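Triosephosphate isomerase (Trichomonas vaginalis, PDB 4O4V) probably catalyses the interconversion of D-glyceraldehyde 3-phosphate and dihydroxyacetone phosphate, a step shared by glycolysis and gluconeogenesis, and acts as a homodimer. Local coordinates at residues 3-8 and 37-42; 123-128 and 162-167; 204-209 and 226-231; 216-221 and 242-247. All coordinates share one frame; numbering follows the deposited sequence.

Contact 1. Residues 3-8 and 37-42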
loop_
_atom_site.group_PDB
_atom_site.type_symbol
_atom_site.label_atom_id
_atom_site.label_comp_id
_atom_site.label_asym_id
_atom_site.label_seq_id
_atom_site.Cartn_x
_atom_site.Cartn_y
_atom_site.Cartn_z
ATOM N N THR A 3 15.096 18.505 -19.742
ATOM C CA THR A 3 15.722 18.741 -18.443
ATOM C C THR A 3 16.075 17.398 -17.813
ATOM O O THR A 3 15.238 16.496 -17.717
ATOM C CB THR A 3 14.792 19.523 -17.545
ATOM O OG1 THR A 3 14.494 20.762 -18.188
ATOM C CG2 THR A 3 15.426 19.800 -16.210
ATOM N N PHE A 4 17.309 17.272 -17.352
ATOM C CA PHE A 4 17.783 16.083 -16.634
ATOM C C PHE A 4 16.900 15.860 -15.418
ATOM O O PHE A 4 16.500 16.818 -14.752
ATOM C CB PHE A 4 19.242 16.286 -16.222
ATOM C CG PHE A 4 20.011 15.005 -15.933
ATOM C CD1 PHE A 4 20.543 14.261 -16.958
ATOM C CD2 PHE A 4 20.273 14.579 -14.634
ATOM C CE1 PHE A 4 21.320 13.160 -16.744
ATOM C CE2 PHE A 4 21.046 13.457 -14.415
ATOM C CZ PHE A 4 21.571 12.751 -15.464
ATOM N N PHE A 5 16.632 14.598 -15.120
ATOM C CA PHE A 5 15.637 14.233 -14.093
ATOM C C PHE A 5 16.226 13.190 -13.178
ATOM O O PHE A 5 16.657 12.137 -13.646
ATOM C CB PHE A 5 14.394 13.692 -14.807
ATOM C CG PHE A 5 13.237 13.370 -13.896
ATOM C CD1 PHE A 5 13.213 12.185 -13.157
ATOM C CD2 PHE A 5 12.171 14.241 -13.790
ATOM C CE1 PHE A 5 12.131 11.887 -12.338
ATOM C CE2 PHE A 5 11.102 13.946 -12.956
ATOM C CZ PHE A 5 11.092 12.759 -12.242
ATOM N N VAL A 6 16.186 13.433 -11.879
ATOM C CA VAL A 6 16.649 12.450 -10.890
ATOM C C VAL A 6 15.581 12.213 -9.872
ATOM O O VAL A 6 15.180 13.135 -9.128
ATOM C CB VAL A 6 17.994 12.881 -10.250
ATOM C CG1 VAL A 6 18.431 11.877 -9.175
ATOM C CG2 VAL A 6 19.085 13.055 -11.334
ATOM N N GLY A 7 15.104 10.977 -9.823
ATOM C CA GLY A 7 14.159 10.523 -8.810
ATOM C C GLY A 7 14.857 9.695 -7.777
ATOM O O GLY A 7 15.595 8.761 -8.118
ATOM N N GLY A 8 14.685 10.014 -6.517
ATOM C CA GLY A 8 15.168 9.195 -5.419
ATOM C C GLY A 8 14.082 8.274 -4.921
ATOM O O GLY A 8 13.153 8.760 -4.243
ATOM N N GLU A 37 15.749 18.395 -12.492
ATOM C CA GLU A 37 14.449 18.223 -11.852
ATOM C C GLU A 37 14.548 17.061 -10.890
ATOM O O GLU A 37 14.846 15.938 -11.325
ATOM C CB GLU A 37 13.380 17.981 -12.924
ATOM C CG GLU A 37 11.965 17.769 -12.405
ATOM C CD GLU A 37 10.919 17.713 -13.491
ATOM O OE1 GLU A 37 11.272 17.775 -14.678
ATOM O OE2 GLU A 37 9.722 17.617 -13.140
ATOM N N VAL A 38 14.341 17.302 -9.609
ATOM C CA VAL A 38 14.528 16.285 -8.580
ATOM C C VAL A 38 13.222 15.947 -7.921
ATOM O O VAL A 38 12.463 16.848 -7.495
ATOM C CB VAL A 38 15.552 16.744 -7.517
ATOM C CG1 VAL A 38 15.824 15.627 -6.505
ATOM C CG2 VAL A 38 16.851 17.227 -8.171
ATOM N N VAL A 39 12.953 14.657 -7.813
ATOM C CA VAL A 39 11.744 14.144 -7.192
ATOM C C VAL A 39 12.188 13.108 -6.157
ATOM O O VAL A 39 13.128 12.342 -6.416
ATOM C CB VAL A 39 10.849 13.563 -8.282
ATOM C CG1 VAL A 39 9.652 12.819 -7.732
ATOM C CG2 VAL A 39 10.361 14.648 -9.225
ATOM N N VAL A 40 11.530 13.063 -5.007
ATOM C CA VAL A 40 11.850 12.132 -3.929
ATOM C C VAL A 40 10.602 11.334 -3.608
ATOM O O VAL A 40 9.574 11.920 -3.239
ATOM C CB VAL A 40 12.334 12.860 -2.683
ATOM C CG1 VAL A 40 12.664 11.848 -1.589
ATOM C CG2 VAL A 40 13.571 13.740 -3.016
ATOM N N ALA A 41 10.697 10.010 -3.757
ATOM C CA ALA A 41 9.579 9.088 -3.507
ATOM C C ALA A 41 9.783 8.358 -2.191
ATOM O O ALA A 41 10.881 7.837 -1.927
ATOM C CB ALA A 41 9.447 8.092 -4.637
ATOM N N ALA A 42 8.741 8.300 -1.363
ATOM C CA ALA A 42 8.832 7.737 -0.015
ATOM C C ALA A 42 7.604 6.896 0.284
ATOM O O ALA A 42 6.571 7.031 -0.383
ATOM C CB ALA A 42 8.967 8.852 0.988
#
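The Phe5 ring has the carbonyl oxygen of Glu37 over one face and the carboxylate oxygen OE1 of Glu37 at its edge, in the ring plane. Ring and carboxylate planes are turned 64° from each other, and the acid's chain runs past the CD2/CE2 side, with Phe5 CD2 3.7 Å from Glu37 CD. Phe5 CG stands anti to its backbone N (chi1 -176°), which lets the ring reach on to Val39, where CZ meets CG2 at 3.6 Å. The Glu37 chain is extended; its OE1 finds its charged partner in Arg206, while Trp89 meets the Phe5 ring from farther round the barrel.

Behind these side chains the backbones run parallel, 15° apart, and are stitched by a ladder of five bonds. It starts with Glu37 N to Phe4 O at 2.9 Å, alternates through Val6 and Val39, and ends with Ala41 N to Gly8 O at 2.8 Å. The CA of Gly7 also comes to 3.2 Å from Val39 O, a CA-H...O contact. Phe5, Glu37 and Val39 share the inner face of the sheet, whereas Val6 and Val38 point outward onto Phe241 and Val245 of helix 240-246. With helix 17-28 connecting the two strands, this is a beta-alpha-beta unit, the first of the TIM barrel.

Contact 2. Residues 123-128 and 162-167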
loop_
_atom_site.group_PDB
_atom_site.type_symbol
_atom_site.label_atom_id
_atom_site.label_comp_id
_atom_site.label_asym_id
_atom_site.label_seq_id
_atom_site.Cartn_x
_atom_site.Cartn_y
_atom_site.Cartn_z
ATOM N N ILE A 123 6.177 8.288 -13.149
ATOM C CA ILE A 123 7.434 7.663 -13.517
ATOM C C ILE A 123 7.094 6.203 -13.766
ATOM O O ILE A 123 6.870 5.428 -12.814
ATOM C CB ILE A 123 8.504 7.793 -12.436
ATOM C CG1 ILE A 123 8.792 9.255 -12.085
ATOM C CG2 ILE A 123 9.783 7.063 -12.855
ATOM C CD1 ILE A 123 9.523 9.429 -10.772
ATOM N N TYR A 124 6.984 5.829 -15.031
ATOM C CA TYR A 124 6.499 4.498 -15.430
ATOM C C TYR A 124 7.697 3.596 -15.712
ATOM O O TYR A 124 8.536 3.940 -16.567
ATOM C CB TYR A 124 5.605 4.612 -16.662
ATOM C CG TYR A 124 4.798 3.372 -16.950
ATOM C CD1 TYR A 124 5.310 2.347 -17.701
ATOM C CD2 TYR A 124 3.512 3.234 -16.443
ATOM C CE1 TYR A 124 4.529 1.198 -17.987
ATOM C CE2 TYR A 124 2.753 2.126 -16.724
ATOM C CZ TYR A 124 3.260 1.115 -17.478
ATOM O OH TYR A 124 2.434 0.039 -17.743
ATOM N N CYS A 125 7.809 2.478 -15.016
ATOM C CA CYS A 125 8.977 1.617 -15.092
ATOM C C CYS A 125 8.751 0.409 -15.967
ATOM O O CYS A 125 7.661 -0.145 -16.009
ATOM C CB CYS A 125 9.326 1.141 -13.668
ATOM S SG CYS A 125 9.666 2.439 -12.467
ATOM N N CYS A 126 9.822 -0.007 -16.648
ATOM C CA CYS A 126 9.824 -1.191 -17.492
ATOM C C CYS A 126 11.200 -1.836 -17.406
ATOM O O CYS A 126 12.112 -1.280 -16.749
ATOM C CB CYS A 126 9.549 -0.762 -18.929
ATOM S SG CYS A 126 10.835 0.256 -19.712
ATOM N N GLY A 127 11.358 -3.022 -17.996
ATOM C CA GLY A 127 12.657 -3.680 -18.052
ATOM C C GLY A 127 12.526 -5.184 -18.114
ATOM O O GLY A 127 11.578 -5.760 -17.585
ATOM N N GLU A 128 13.511 -5.818 -18.771
ATOM C CA GLU A 128 13.494 -7.261 -18.987
ATOM C C GLU A 128 14.314 -8.040 -17.971
ATOM O O GLU A 128 15.243 -7.536 -17.347
ATOM C CB GLU A 128 13.957 -7.596 -20.407
ATOM C CG GLU A 128 15.444 -7.771 -20.611
ATOM C CD GLU A 128 16.285 -6.518 -20.626
ATOM O OE1 GLU A 128 15.775 -5.399 -20.297
ATOM O OE2 GLU A 128 17.483 -6.628 -20.966
ATOM N N VAL A 162 7.357 10.287 -17.466
ATOM C CA VAL A 162 8.771 9.941 -17.483
ATOM C C VAL A 162 8.842 8.417 -17.497
ATOM O O VAL A 162 8.015 7.777 -16.830
ATOM C CB VAL A 162 9.467 10.524 -16.227
ATOM C CG1 VAL A 162 10.888 10.033 -16.068
ATOM C CG2 VAL A 162 9.416 12.053 -16.254
ATOM N N ILE A 163 9.773 7.832 -18.236
ATOM C CA ILE A 163 9.913 6.372 -18.291
ATOM C C ILE A 163 11.232 5.978 -17.666
ATOM O O ILE A 163 12.242 6.616 -17.943
ATOM C CB ILE A 163 9.860 5.895 -19.766
ATOM C CG1 ILE A 163 8.516 6.261 -20.403
ATOM C CG2 ILE A 163 10.129 4.402 -19.847
ATOM C CD1 ILE A 163 8.457 6.062 -21.889
ATOM N N ALA A 164 11.245 4.951 -16.828
ATOM C CA ALA A 164 12.474 4.426 -16.239
ATOM C C ALA A 164 12.732 3.010 -16.724
ATOM O O ALA A 164 11.840 2.144 -16.647
ATOM C CB ALA A 164 12.413 4.465 -14.730
ATOM N N TYR A 165 13.933 2.750 -17.203
ATOM C CA TYR A 165 14.368 1.417 -17.587
ATOM C C TYR A 165 15.148 0.747 -16.457
ATOM O O TYR A 165 16.189 1.264 -16.005
ATOM C CB TYR A 165 15.297 1.501 -18.807
ATOM C CG TYR A 165 15.918 0.155 -19.125
ATOM C CD1 TYR A 165 15.143 -0.897 -19.574
ATOM C CD2 TYR A 165 17.249 -0.114 -18.873
ATOM C CE1 TYR A 165 15.693 -2.165 -19.782
ATOM C CE2 TYR A 165 17.799 -1.362 -19.088
ATOM C CZ TYR A 165 17.030 -2.389 -19.537
ATOM O OH TYR A 165 17.616 -3.636 -19.695
ATOM N N GLU A 166 14.682 -0.422 -16.052
ATOM C CA GLU A 166 15.287 -1.221 -14.976
ATOM C C GLU A 166 15.876 -2.481 -15.596
ATOM O O GLU A 166 15.139 -3.323 -16.111
ATOM C CB GLU A 166 14.237 -1.640 -13.944
ATOM C CG GLU A 166 13.578 -0.493 -13.239
ATOM C CD GLU A 166 12.646 -1.058 -12.168
ATOM O OE1 GLU A 166 13.159 -1.535 -11.087
ATOM O OE2 GLU A 166 11.467 -1.255 -12.463
ATOM N N PRO A 167 17.200 -2.655 -15.514
ATOM C CA PRO A 167 17.806 -3.883 -16.006
ATOM C C PRO A 167 17.602 -5.001 -14.974
ATOM O O PRO A 167 18.509 -5.312 -14.185
ATOM C CB PRO A 167 19.272 -3.476 -16.167
ATOM C CG PRO A 167 19.505 -2.487 -15.113
ATOM C CD PRO A 167 18.205 -1.681 -15.045
#
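Tyr165 and Glu128 meet at the C-terminal end of two neighbouring parallel strands of the TIM barrel, 121-126 and 161-165. Tyr165 has CG anti to its backbone N (chi1 172°), which carries the ring out past the end of the partner strand. Glu128 takes the less roomy rotamer, CG between the backbone N and the carbonyl carbon (chi1 88°), and then bends at chi2, so that its carboxylate turns back to the phenol. Tyr165 OH donates to Glu128 OE1 at 2.6 Å, on the syn side of the acid, with ring and carboxylate nearly coplanar. Trp169 NE1 also bonds to that hydroxyl, and Arg133 pairs with Glu128 OE2, so the buried acid is gripped at both oxygens.

On the inner face Ala164 CB faces two neighbouring side chains of the other strand, 4.1 Å from Ile123 CG2 and equally far from Cys125 SG. Cys126 faces outward to the helices, its sulphur 4.2 Å from Ile163 CG2. Four backbone bonds join the strands, the last of them Glu166 N to Cys126 O at 2.8 Å. Just beyond, Gly127 is in an extended form with positive phi (152°), and its CA lies 3.2 Å from Glu166 O. Glu166 reaches back across the strand ends at the mouth where TIM barrels keep their active sites; OE1 bonds to Ser95 OG, and OE2 rests 3.4 Å from Cys125 CB.

Contact 3. Residues 204-209 and 226-231. With NA (sodium ion), chain B.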
loop_
_atom_site.group_PDB
_atom_site.type_symbol
_atom_site.label_atom_id
_atom_site.label_comp_id
_atom_site.label_asym_id
_atom_site.label_seq_id
_atom_site.Cartn_x
_atom_site.Cartn_y
_atom_site.Cartn_z
ATOM N N LYS A 204 10.845 14.774 -26.359
ATOM C CA LYS A 204 10.587 15.473 -25.091
ATOM C C LYS A 204 10.520 14.558 -23.882
ATOM O O LYS A 204 10.737 15.015 -22.754
ATOM C CB LYS A 204 9.341 16.366 -25.172
ATOM C CG LYS A 204 8.051 15.674 -25.203
ATOM C CD LYS A 204 6.912 16.713 -25.355
ATOM C CE LYS A 204 5.515 16.106 -25.287
ATOM N NZ LYS A 204 4.481 17.169 -25.541
ATOM N N VAL A 205 10.200 13.287 -24.057
ATOM C CA VAL A 205 10.057 12.386 -22.891
ATOM C C VAL A 205 11.417 12.051 -22.292
ATOM O O VAL A 205 12.333 11.580 -22.981
ATOM C CB VAL A 205 9.286 11.102 -23.297
ATOM C CG1 VAL A 205 9.256 10.069 -22.170
ATOM C CG2 VAL A 205 7.871 11.455 -23.666
ATOM N N ARG A 206 11.538 12.271 -20.982
ATOM C CA ARG A 206 12.724 11.834 -20.265
ATOM C C ARG A 206 12.654 10.328 -20.038
ATOM O O ARG A 206 11.655 9.779 -19.553
ATOM C CB ARG A 206 12.877 12.557 -18.925
ATOM C CG ARG A 206 13.467 13.962 -18.999
ATOM C CD ARG A 206 12.494 15.032 -19.428
ATOM N NE ARG A 206 11.340 15.176 -18.527
ATOM C CZ ARG A 206 11.351 15.849 -17.379
ATOM N NH1 ARG A 206 12.445 16.482 -16.958
ATOM N NH2 ARG A 206 10.232 15.951 -16.672
ATOM N N ILE A 207 13.771 9.698 -20.381
ATOM C CA ILE A 207 13.989 8.267 -20.199
ATOM C C ILE A 207 15.145 8.100 -19.225
ATOM O O ILE A 207 16.253 8.596 -19.451
ATOM C CB ILE A 207 14.244 7.541 -21.522
ATOM C CG1 ILE A 207 13.087 7.808 -22.495
ATOM C CG2 ILE A 207 14.412 6.025 -21.270
ATOM C CD1 ILE A 207 13.347 7.324 -23.908
ATOM N N LEU A 208 14.881 7.434 -18.109
ATOM C CA LEU A 208 15.819 7.309 -17.008
ATOM C C LEU A 208 16.437 5.941 -16.967
ATOM O O LEU A 208 15.823 4.940 -17.337
ATOM C CB LEU A 208 15.128 7.497 -15.650
ATOM C CG LEU A 208 14.119 8.631 -15.538
ATOM C CD1 LEU A 208 13.540 8.637 -14.128
ATOM C CD2 LEU A 208 14.755 9.969 -15.900
ATOM N N TYR A 209 17.661 5.863 -16.478
ATOM C CA TYR A 209 18.281 4.590 -16.107
ATOM C C TYR A 209 17.991 4.292 -14.651
ATOM O O TYR A 209 18.230 5.113 -13.761
ATOM C CB TYR A 209 19.782 4.641 -16.358
ATOM C CG TYR A 209 20.464 3.339 -16.004
ATOM C CD1 TYR A 209 20.190 2.162 -16.693
ATOM C CD2 TYR A 209 21.339 3.270 -14.941
ATOM C CE1 TYR A 209 20.825 0.964 -16.377
ATOM C CE2 TYR A 209 21.983 2.060 -14.597
ATOM C CZ TYR A 209 21.705 0.917 -15.332
ATOM O OH TYR A 209 22.311 -0.279 -15.034
ATOM N N ASP A 226 21.158 9.216 -24.690
ATOM C CA ASP A 226 19.749 8.912 -24.477
ATOM C C ASP A 226 19.330 8.728 -23.043
ATOM O O ASP A 226 18.162 8.480 -22.774
ATOM C CB ASP A 226 19.303 7.760 -25.345
ATOM C CG ASP A 226 19.293 8.151 -26.810
ATOM O OD1 ASP A 226 18.294 8.742 -27.265
ATOM O OD2 ASP A 226 20.306 7.888 -27.492
ATOM N N VAL A 227 20.292 8.807 -22.125
ATOM C CA VAL A 227 20.015 8.728 -20.693
ATOM C C VAL A 227 19.754 10.133 -20.180
ATOM O O VAL A 227 20.647 10.987 -20.178
ATOM C CB VAL A 227 21.211 8.072 -19.941
ATOM C CG1 VAL A 227 20.984 8.101 -18.429
ATOM C CG2 VAL A 227 21.399 6.651 -20.400
ATOM N N ASP A 228 18.524 10.369 -19.726
ATOM C CA ASP A 228 18.103 11.686 -19.274
ATOM C C ASP A 228 18.066 11.835 -17.765
ATOM O O ASP A 228 17.555 12.851 -17.246
ATOM C CB ASP A 228 16.699 12.004 -19.812
ATOM C CG ASP A 228 16.602 11.961 -21.311
ATOM O OD1 ASP A 228 17.535 12.472 -22.021
ATOM O OD2 ASP A 228 15.604 11.476 -21.817
ATOM N N GLY A 229 18.596 10.857 -17.045
ATOM C CA GLY A 229 18.576 10.872 -15.606
ATOM C C GLY A 229 18.410 9.492 -15.060
ATOM O O GLY A 229 18.671 8.492 -15.742
ATOM N N PHE A 230 17.950 9.433 -13.808
ATOM C CA PHE A 230 18.027 8.229 -13.000
ATOM C C PHE A 230 16.808 8.055 -12.134
ATOM O O PHE A 230 16.249 9.060 -11.638
ATOM C CB PHE A 230 19.256 8.264 -12.076
ATOM C CG PHE A 230 20.538 8.437 -12.825
ATOM C CD1 PHE A 230 20.963 7.447 -13.685
ATOM C CD2 PHE A 230 21.324 9.573 -12.703
ATOM C CE1 PHE A 230 22.123 7.581 -14.404
ATOM C CE2 PHE A 230 22.472 9.700 -13.426
ATOM C CZ PHE A 230 22.892 8.705 -14.262
ATOM N N LEU A 231 16.418 6.810 -11.901
ATOM C CA LEU A 231 15.551 6.449 -10.779
ATOM C C LEU A 231 16.456 5.676 -9.841
ATOM O O LEU A 231 16.847 4.537 -10.114
ATOM C CB LEU A 231 14.346 5.610 -11.238
ATOM C CG LEU A 231 13.348 5.321 -10.099
ATOM C CD1 LEU A 231 12.772 6.580 -9.507
ATOM C CD2 LEU A 231 12.231 4.397 -10.592
HETATM NA NA NA B . 22.528 12.071 -20.944
HETATM O O HOH W 1 21.490 13.188 -22.771
#
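Ile207 and Asp228 meet where the seventh and eighth strands close the TIM barrel, beside a sodium site. Asp228 holds both polar backbone atoms of Ile207. Its OD2 accepts from Ile207 N at 2.9 Å through the anti lone pair, in a fairly straight bond of 167°, and its own N gives a hydrogen to Ile207 O, also at 2.9 Å. Arg190 and Arg2 form salt bridges to the same OD2, which would help keep the buried acid ionised. Arg206 lays its aliphatic part against this aspartate, CG 3.9 Å from Asp228 CB, and turns its guanidinium away, to the carbonyl oxygen of Thr3.

Farther on, Tyr209 N bonds to Gly229 O and Leu231 N to Tyr209 O, the latter at 3.1 Å from above the carbonyl plane. Tyr209 O also lies at the edge of the Phe230 ring, 3.6 Å from CD1. On the inner side, Leu208 CD1 rests over the backbone at 3.7 Å from Phe230 O. The short segments 207-209 and 229-231 cross at 63°, and the register holds a single bridge, Tyr209 with Phe230.

One residue before Asp228, the carbonyl oxygen of Val227 binds the sodium ion at 2.3 Å. A water, the carbonyl oxygens of Ala222 and Cys224, and Ser251 OG complete this largely carbonyl-lined metal site at the foot of the closing strand.

Contact 4. Residues 216-221 and 242-247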
loop_
_atom_site.group_PDB
_atom_site.type_symbol
_atom_site.label_atom_id
_atom_site.label_comp_id
_atom_site.label_asym_id
_atom_site.label_seq_id
_atom_site.Cartn_x
_atom_site.Cartn_y
_atom_site.Cartn_z
ATOM N N ASN A 216 30.055 6.489 -7.962
ATOM C CA ASN A 216 31.170 6.055 -8.808
ATOM C C ASN A 216 30.816 5.749 -10.260
ATOM O O ASN A 216 31.727 5.527 -11.054
ATOM C CB ASN A 216 31.915 4.854 -8.197
ATOM C CG ASN A 216 31.113 3.560 -8.213
ATOM O OD1 ASN A 216 29.957 3.538 -8.553
ATOM N ND2 ASN A 216 31.770 2.448 -7.830
ATOM N N ASN A 217 29.548 5.754 -10.650
ATOM C CA ASN A 217 29.179 5.525 -12.051
ATOM C C ASN A 217 28.218 6.548 -12.608
ATOM O O ASN A 217 27.908 6.500 -13.799
ATOM C CB ASN A 217 28.675 4.097 -12.304
ATOM C CG ASN A 217 27.360 3.804 -11.680
ATOM O OD1 ASN A 217 26.798 4.624 -10.990
ATOM N ND2 ASN A 217 26.820 2.629 -11.970
ATOM N N CYS A 218 27.746 7.511 -11.812
ATOM C CA CYS A 218 26.687 8.370 -12.303
ATOM C C CYS A 218 27.152 9.329 -13.388
ATOM O O CYS A 218 26.387 9.664 -14.285
ATOM C CB CYS A 218 26.042 9.153 -11.153
ATOM S SG CYS A 218 27.173 10.119 -10.116
ATOM N N ASN A 219 28.385 9.797 -13.320
ATOM C CA ASN A 219 28.822 10.772 -14.302
ATOM C C ASN A 219 28.934 10.189 -15.715
ATOM O O ASN A 219 28.517 10.826 -16.704
ATOM C CB ASN A 219 30.149 11.409 -13.887
ATOM C CG ASN A 219 30.031 12.262 -12.646
ATOM O OD1 ASN A 219 28.925 12.586 -12.212
ATOM N ND2 ASN A 219 31.177 12.669 -12.078
ATOM N N GLU A 220 29.469 8.980 -15.817
ATOM C CA GLU A 220 29.587 8.310 -17.099
ATOM C C GLU A 220 28.214 7.924 -17.638
ATOM O O GLU A 220 27.988 8.003 -18.838
ATOM C CB GLU A 220 30.509 7.100 -16.992
ATOM N N LEU A 221 27.302 7.478 -16.777
ATOM C CA LEU A 221 25.955 7.205 -17.231
ATOM C C LEU A 221 25.247 8.457 -17.714
ATOM O O LEU A 221 24.581 8.450 -18.763
ATOM C CB LEU A 221 25.145 6.518 -16.131
ATOM C CG LEU A 221 25.488 5.058 -15.856
ATOM C CD1 LEU A 221 25.004 4.643 -14.476
ATOM C CD2 LEU A 221 24.845 4.179 -16.923
ATOM N N ILE A 242 23.288 13.276 -3.665
ATOM C CA ILE A 242 23.572 14.614 -4.180
ATOM C C ILE A 242 24.567 14.537 -5.348
ATOM O O ILE A 242 24.466 15.287 -6.305
ATOM C CB ILE A 242 24.037 15.558 -3.038
ATOM C CG1 ILE A 242 23.010 15.490 -1.886
ATOM C CG2 ILE A 242 24.260 16.948 -3.589
ATOM C CD1 ILE A 242 21.555 15.713 -2.305
ATOM N N ASN A 243 25.563 13.654 -5.249
ATOM C CA ASN A 243 26.466 13.434 -6.362
ATOM C C ASN A 243 25.708 13.033 -7.600
ATOM O O ASN A 243 26.012 13.474 -8.705
ATOM C CB ASN A 243 27.485 12.344 -6.039
ATOM C CG ASN A 243 28.357 12.699 -4.900
ATOM O OD1 ASN A 243 27.955 12.607 -3.740
ATOM N ND2 ASN A 243 29.578 13.108 -5.202
ATOM N N ILE A 244 24.716 12.177 -7.442
ATOM C CA ILE A 244 23.920 11.708 -8.563
ATOM C C ILE A 244 23.072 12.847 -9.144
ATOM O O ILE A 244 23.005 13.007 -10.351
ATOM C CB ILE A 244 23.086 10.484 -8.172
ATOM C CG1 ILE A 244 23.984 9.339 -7.707
ATOM C CG2 ILE A 244 22.229 10.059 -9.303
ATOM C CD1 ILE A 244 23.265 8.223 -6.954
ATOM N N VAL A 245 22.408 13.619 -8.286
ATOM C CA VAL A 245 21.682 14.801 -8.746
ATOM C C VAL A 245 22.589 15.707 -9.583
ATOM O O VAL A 245 22.208 16.210 -10.663
ATOM C CB VAL A 245 21.109 15.563 -7.542
ATOM C CG1 VAL A 245 20.648 16.957 -7.934
ATOM C CG2 VAL A 245 19.989 14.731 -6.914
ATOM N N ASN A 246 23.807 15.886 -9.113
ATOM C CA ASN A 246 24.756 16.803 -9.724
ATOM C C ASN A 246 25.458 16.257 -10.958
ATOM O O ASN A 246 26.171 16.991 -11.650
ATOM C CB ASN A 246 25.759 17.291 -8.673
ATOM C CG ASN A 246 25.130 18.284 -7.708
ATOM O OD1 ASN A 246 24.062 18.802 -7.993
ATOM N ND2 ASN A 246 25.769 18.531 -6.581
ATOM N N SER A 247 25.214 14.989 -11.290
ATOM C CA SER A 247 25.766 14.404 -12.509
ATOM C C SER A 247 25.162 15.027 -13.762
ATOM O O SER A 247 25.665 14.811 -14.858
ATOM C CB SER A 247 25.585 12.886 -12.505
ATOM O OG SER A 247 24.245 12.505 -12.699
HETATM O O HOH W 2 28.490 13.828 -9.835
#
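Ile244 O is gripped by two donors of Ser247, and both residues press against Cys218 of the facing helix. Ser247 OG donates at 2.7 Å to Ile244 O, in the carbonyl plane and on a lone pair; Ser247 N adds a longer bond to that oxygen. The hydroxyl turns back this way because OG stands between its backbone N and carbonyl carbon (chi1 72°). It thus satisfies a carbonyl in the last turn of helix 240-246, while CB is presented to the other helix.

No hydrogen bond links the two segments directly. Cys218 points toward the other helix, CB 4.0 Å from Ile244 CG1, and its sulphur lies along the opposing backbone, SG 3.9 Å from Ile244 CA. Asn219 reaches over with its amide oxygen, OD1 coming to 3.4 Å from Ser247 CB. The same OD1 is joined to Asn243 O through one water, which donates to both oxygens, so two acceptors that could not bond to each other are bridged.

Both helices belong to the outer layer of the TIM barrel, at the start of helix 218-222 and the end of helix 240-246. Strand 229-232 runs in the chain between them and lies beneath the pair: its Phe230 touches Leu221 from the first helix and Ile244 and Ser247 from the second.

How the contacts relate
From the N terminus, contact 1 closes the loop through helix 17-28, joining the first two strands. Contact 2 follows in series, closing the loop through helices 130-134 and 138-149; the two touch inside the barrel, Phe5 CE1 lying 3.9 Å from Ile123 CD1. Contacts 3 and 4 cross, since their segments alternate between residues 204 and 247: strand, helix, strand, helix. Contact 3 shuts the barrel, with strand 207-209 beside strand 161-165 of contact 2 and strand 229-232 beside strand 5-9 of contact 1. Contact 4 lies outside, away from contact 2 but packed against contact 3 and, where Phe4 CE2 lies 3.8 Å from Ser247 OG, against contact 1.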